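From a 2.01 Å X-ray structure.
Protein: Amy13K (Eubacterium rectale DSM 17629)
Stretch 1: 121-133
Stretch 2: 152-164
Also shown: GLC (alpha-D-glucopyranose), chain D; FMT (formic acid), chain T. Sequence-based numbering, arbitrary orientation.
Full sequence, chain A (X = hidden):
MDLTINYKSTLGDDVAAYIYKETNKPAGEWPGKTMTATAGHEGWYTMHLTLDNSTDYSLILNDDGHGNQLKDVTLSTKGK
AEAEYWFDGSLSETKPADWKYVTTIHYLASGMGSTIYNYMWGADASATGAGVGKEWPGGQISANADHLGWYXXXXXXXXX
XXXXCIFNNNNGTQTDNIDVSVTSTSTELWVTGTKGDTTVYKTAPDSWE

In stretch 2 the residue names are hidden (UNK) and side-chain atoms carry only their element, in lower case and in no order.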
# COMPACT_ATOMS: atom_id res chain seq x y z
N TRP A 121 -18.32 2.51 -0.28
CA TRP A 121 -19.01 3.14 0.84
C TRP A 121 -18.20 3.03 2.13
O TRP A 121 -17.34 2.16 2.27
CB TRP A 121 -20.40 2.50 1.04
CG TRP A 121 -20.38 1.11 1.63
CD1 TRP A 121 -20.67 0.77 2.93
CD2 TRP A 121 -20.09 -0.12 0.95
NE1 TRP A 121 -20.56 -0.59 3.09
CE2 TRP A 121 -20.21 -1.16 1.89
CE3 TRP A 121 -19.73 -0.43 -0.36
CZ2 TRP A 121 -19.98 -2.49 1.56
CZ3 TRP A 121 -19.51 -1.76 -0.69
CH2 TRP A 121 -19.64 -2.77 0.27
N GLY A 122 -18.47 3.94 3.06
CA GLY A 122 -17.87 3.90 4.38
C GLY A 122 -16.67 4.81 4.57
O GLY A 122 -16.11 4.88 5.66
N ALA A 123 -16.27 5.50 3.51
CA ALA A 123 -15.09 6.36 3.56
C ALA A 123 -15.41 7.72 4.18
O ALA A 123 -16.57 8.08 4.36
CB ALA A 123 -14.50 6.54 2.17
N ASP A 124 -14.36 8.47 4.51
CA ASP A 124 -14.52 9.82 5.05
C ASP A 124 -15.09 10.75 3.98
O ASP A 124 -14.95 10.50 2.79
CB ASP A 124 -13.17 10.35 5.56
CG ASP A 124 -13.26 11.78 6.08
OD1 ASP A 124 -13.85 11.98 7.16
OD2 ASP A 124 -12.74 12.69 5.40
N ALA A 125 -15.75 11.82 4.42
CA ALA A 125 -16.38 12.78 3.51
C ALA A 125 -15.38 13.43 2.55
O ALA A 125 -15.77 13.92 1.49
CB ALA A 125 -17.10 13.86 4.31
N SER A 126 -14.10 13.43 2.92
CA SER A 126 -13.07 14.05 2.09
C SER A 126 -12.66 13.15 0.93
O SER A 126 -11.84 13.54 0.10
CB SER A 126 -11.83 14.39 2.94
OG SER A 126 -11.16 13.21 3.36
N ALA A 127 -13.23 11.95 0.88
CA ALA A 127 -12.81 10.93 -0.09
C ALA A 127 -13.02 11.38 -1.54
O ALA A 127 -14.02 12.00 -1.88
CB ALA A 127 -13.56 9.63 0.16
N THR A 128 -12.04 11.06 -2.38
CA THR A 128 -12.15 11.25 -3.82
C THR A 128 -11.72 9.96 -4.52
O THR A 128 -10.88 9.22 -4.02
CB THR A 128 -11.29 12.42 -4.33
OG1 THR A 128 -9.90 12.13 -4.12
CG2 THR A 128 -11.66 13.71 -3.60
N GLY A 129 -12.30 9.71 -5.69
CA GLY A 129 -12.05 8.49 -6.43
C GLY A 129 -13.27 8.11 -7.26
O GLY A 129 -14.33 8.73 -7.13
N ALA A 130 -13.11 7.09 -8.09
CA ALA A 130 -14.12 6.70 -9.07
C ALA A 130 -15.54 6.63 -8.51
O ALA A 130 -16.47 7.21 -9.08
CB ALA A 130 -13.75 5.35 -9.68
N GLY A 131 -15.70 5.94 -7.39
CA GLY A 131 -17.02 5.61 -6.88
C GLY A 131 -17.62 6.53 -5.84
O GLY A 131 -18.74 6.27 -5.38
N VAL A 132 -16.92 7.59 -5.45
CA VAL A 132 -17.44 8.44 -4.38
C VAL A 132 -18.67 9.21 -4.88
O VAL A 132 -18.70 9.68 -6.02
CB VAL A 132 -16.37 9.44 -3.81
CG1 VAL A 132 -15.07 8.69 -3.48
CG2 VAL A 132 -16.10 10.65 -4.74
N GLY A 133 -19.70 9.28 -4.04
CA GLY A 133 -20.92 9.99 -4.38
C GLY A 133 -21.69 9.37 -5.54
O GLY A 133 -22.44 10.06 -6.23
N UNK A 152 -7.80 -0.73 -12.18
CA UNK A 152 -7.35 0.00 -11.00
C UNK A 152 -8.38 1.01 -10.51
O UNK A 152 -9.11 1.61 -11.31
o UNK A 152 -4.87 -1.33 -11.49
c UNK A 152 -6.04 0.74 -11.30
o UNK A 152 -4.30 0.30 -12.85
c UNK A 152 -5.00 -0.16 -11.92
N UNK A 153 -8.45 1.17 -9.20
CA UNK A 153 -9.19 2.26 -8.59
C UNK A 153 -8.36 2.83 -7.44
O UNK A 153 -7.68 2.08 -6.73
c UNK A 153 -10.58 1.82 -8.08
c UNK A 153 -10.45 0.82 -6.94
c UNK A 153 -11.41 3.02 -7.65
N UNK A 154 -8.40 4.14 -7.28
CA UNK A 154 -7.65 4.83 -6.24
C UNK A 154 -8.57 5.72 -5.43
O UNK A 154 -9.24 6.60 -5.98
c UNK A 154 -5.72 6.39 -5.73
c UNK A 154 -6.51 5.69 -6.84
c UNK A 154 -5.59 4.84 -7.70
N UNK A 155 -8.61 5.48 -4.12
CA UNK A 155 -9.38 6.31 -3.21
C UNK A 155 -8.46 7.08 -2.27
O UNK A 155 -7.63 6.50 -1.57
o UNK A 155 -14.57 3.52 -5.66
c UNK A 155 -12.60 3.12 -4.40
c UNK A 155 -12.46 5.80 -3.76
c UNK A 155 -10.37 5.46 -2.41
c UNK A 155 -11.49 4.94 -3.27
c UNK A 155 -13.55 3.99 -4.87
c UNK A 155 -13.49 5.34 -4.55
c UNK A 155 -11.57 3.60 -3.60
N UNK A 156 -8.61 8.40 -2.28
CA UNK A 156 -7.79 9.30 -1.49
C UNK A 156 -8.61 9.94 -0.38
O UNK A 156 -9.68 10.47 -0.65
c UNK A 156 -7.17 10.41 -2.36
c UNK A 156 -6.26 11.32 -1.54
o UNK A 156 -6.43 9.83 -3.43
N UNK A 157 -8.09 9.91 0.85
CA UNK A 157 -8.76 10.53 1.99
C UNK A 157 -7.81 11.42 2.78
O UNK A 157 -6.60 11.23 2.73
n UNK A 157 -10.10 6.24 3.24
c UNK A 157 -9.35 9.47 2.92
c UNK A 157 -10.23 8.44 2.25
c UNK A 157 -10.74 7.40 3.22
o UNK A 157 -11.70 7.64 3.95
N UNK A 158 -8.37 12.38 3.50
CA UNK A 158 -7.58 13.24 4.38
C UNK A 158 -7.27 12.55 5.70
O UNK A 158 -6.33 12.94 6.40
c UNK A 158 -8.31 14.56 4.64
o UNK A 158 -7.92 15.02 2.34
o UNK A 158 -9.12 16.47 3.46
c UNK A 158 -8.46 15.41 3.39
N UNK A 159 -8.06 11.53 6.03
CA UNK A 159 -7.89 10.80 7.28
C UNK A 159 -7.79 9.30 7.02
O UNK A 159 -8.17 8.81 5.96
c UNK A 159 -9.12 12.56 8.59
c UNK A 159 -10.38 10.58 7.70
c UNK A 159 -9.05 11.07 8.26
N UNK A 160 -7.28 8.58 8.02
CA UNK A 160 -7.02 7.16 7.90
C UNK A 160 -8.27 6.35 8.25
O UNK A 160 -8.39 5.82 9.36
c UNK A 160 -4.16 5.18 9.59
c UNK A 160 -3.77 3.73 9.71
c UNK A 160 -5.86 6.78 8.82
n UNK A 160 -4.81 2.91 10.40
c UNK A 160 -5.35 5.37 8.67
N UNK A 161 -9.19 6.25 7.29
CA UNK A 161 -10.47 5.60 7.53
C UNK A 161 -10.65 4.36 6.67
O UNK A 161 -10.51 4.42 5.45
c UNK A 161 -11.61 6.58 7.28
n UNK A 161 -15.18 7.00 7.45
c UNK A 161 -12.97 6.06 7.75
c UNK A 161 -13.97 7.18 7.98
o UNK A 161 -13.67 8.17 8.63
N UNK A 162 -10.96 3.24 7.32
CA UNK A 162 -11.30 2.02 6.60
C UNK A 162 -12.60 2.22 5.83
O UNK A 162 -13.42 3.07 6.18
c UNK A 162 -10.15 0.52 8.29
c UNK A 162 -11.44 0.84 7.57
n UNK A 162 -10.26 -0.21 9.39
o UNK A 162 -9.07 0.93 7.87
N UNK A 163 -12.76 1.45 4.76
CA UNK A 163 -13.98 1.51 3.97
C UNK A 163 -14.18 0.18 3.26
O UNK A 163 -13.40 -0.75 3.44
c UNK A 163 -10.62 2.40 0.23
c UNK A 163 -11.86 1.94 -0.14
c UNK A 163 -12.92 2.02 0.74
c UNK A 163 -11.50 3.03 2.37
c UNK A 163 -12.76 2.56 2.00
c UNK A 163 -13.91 2.65 2.95
c UNK A 163 -10.44 2.95 1.49
N UNK A 164 -15.25 0.09 2.47
CA UNK A 164 -15.56 -1.12 1.74
C UNK A 164 -15.84 -0.80 0.29
O UNK A 164 -16.23 0.33 -0.03
c UNK A 164 -16.76 -1.83 2.36
o UNK A 164 -16.58 -2.04 3.75
C1 GLC D . -23.58 -3.19 -1.11
C2 GLC D . -23.24 -4.30 -0.16
C3 GLC D . -24.05 -4.19 1.11
C4 GLC D . -23.91 -2.81 1.70
C5 GLC D . -24.28 -1.78 0.67
C6 GLC D . -24.14 -0.37 1.21
O2 GLC D . -23.44 -5.54 -0.79
O3 GLC D . -23.61 -5.12 2.04
O4 GLC D . -24.68 -2.72 2.89
O5 GLC D . -23.45 -1.95 -0.45
O6 GLC D . -24.55 0.62 0.31
C FMT T . -9.75 6.58 -9.65
O1 FMT T . -8.86 5.78 -9.90
O2 FMT T . -10.55 6.40 -8.73
O HOH W 1 -14.51 10.63 9.37
O HOH W 2 -8.84 13.51 0.07
O HOH W 3 -8.17 9.08 -5.68

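Position 152 carries two carbons, the second bearing two oxygens, and touches nothing on stretch 1: Asp152, its carboxylate bonded elsewhere in the structure. Position 153 has one carbon forking into two, one branch against the methyl of Ala130, an apolar contact suited to a buried, beta-branched Val153; Val153 CG2 lies 3.9 Å from Ala130 CB. The same fork recurs at 154, exposed and without a close side-chain contact to stretch 1, giving Val154. Val154 N donates to formic acid O1 (3.1 Å) and Ala130 N to formic acid O2 (2.7 Å), so the formic acid, probably from the crystallisation liquor, links the two backbones.

At 155 one carbon leads to a six-carbon ring bearing an oxygen, its edge beside Val132 and its oxygen near Gly131 N: Tyr155, apolar at the rim and polar at the tip. Val132 CG1 lies 3.9 Å from Tyr155 CE1, and Gly131 N makes a weak hydrogen bond to Tyr155 OH (3.2 Å). An ideal CB on Gly129 would lie 2.4 Å from Tyr155 CD1, though its backbone angles call for glycine anyway; an ideal CB on Gly131 would lie 2.6 Å from Tyr155 OH.

Position 156 forks into one oxygen and one carbon beside Thr128: Thr156, beta-branched as suits a strand. Thr156 N donates to Thr128 O and Thr128 N to Thr156 O, each 3.0 Å. Thr156 OG1 lies 2.9 Å from the oxygen of a water that donates to Thr128 O.

At 157 three carbons end in one oxygen and one nitrogen, the oxygen at Asp124 N: Gln157. Its amide both accepts and donates: Gln157 OE1 accepts from Asp124 N (2.8 Å), while Gln157 NE2 donates to the backbone O of 161 (2.9 Å).

At 158, two carbons with two terminal oxygens lie beside Ser126: Asp158, whose exposed carboxylate can accept from solvent. Asp158 N donates to Ser126 OG (2.9 Å), and a water joins Asp158 OD1 to Ser126 O. Position 159, a three-carbon fork against Asp124, is Val159; Val159 CG2 lies 3.5 Å from Asp124 CG. Four carbons ending in nitrogen, clear of stretch 1, make Lys160, its charge exposed.

At 161 a three-carbon amide reaches Gly122 O: Gln161. Gln161 NE2 donates to Gly122 O (2.9 Å), while a water links Gln161 OE1 to Asp124 OD1. Two carbons with an oxygen and a nitrogen give Asn162, polar and exposed, its CA-to-CB bond pointing away. At 163 one carbon beside Ala123 bears a bare six-carbon ring: Phe163. Phe163 CB packs 4.0 Å from Ala123 CB, and the apolar ring leads away, buried. At 164 one carbon and one oxygen lie over the Trp121 ring: Ser164, its CB 3.6 Å from the centroid of the Trp121 six-membered ring, opposite the face that glucose O5 covers.

The contact thus rests on two antiparallel pairs, Trp121 with Ser164 and Thr128 with Thr156. Between them the register shifts by one, and the glutamine amides and Ser126 OG satisfy backbone groups in the loops.

Stretch 2, residues 152-164: DVVYTQDVKQNFS
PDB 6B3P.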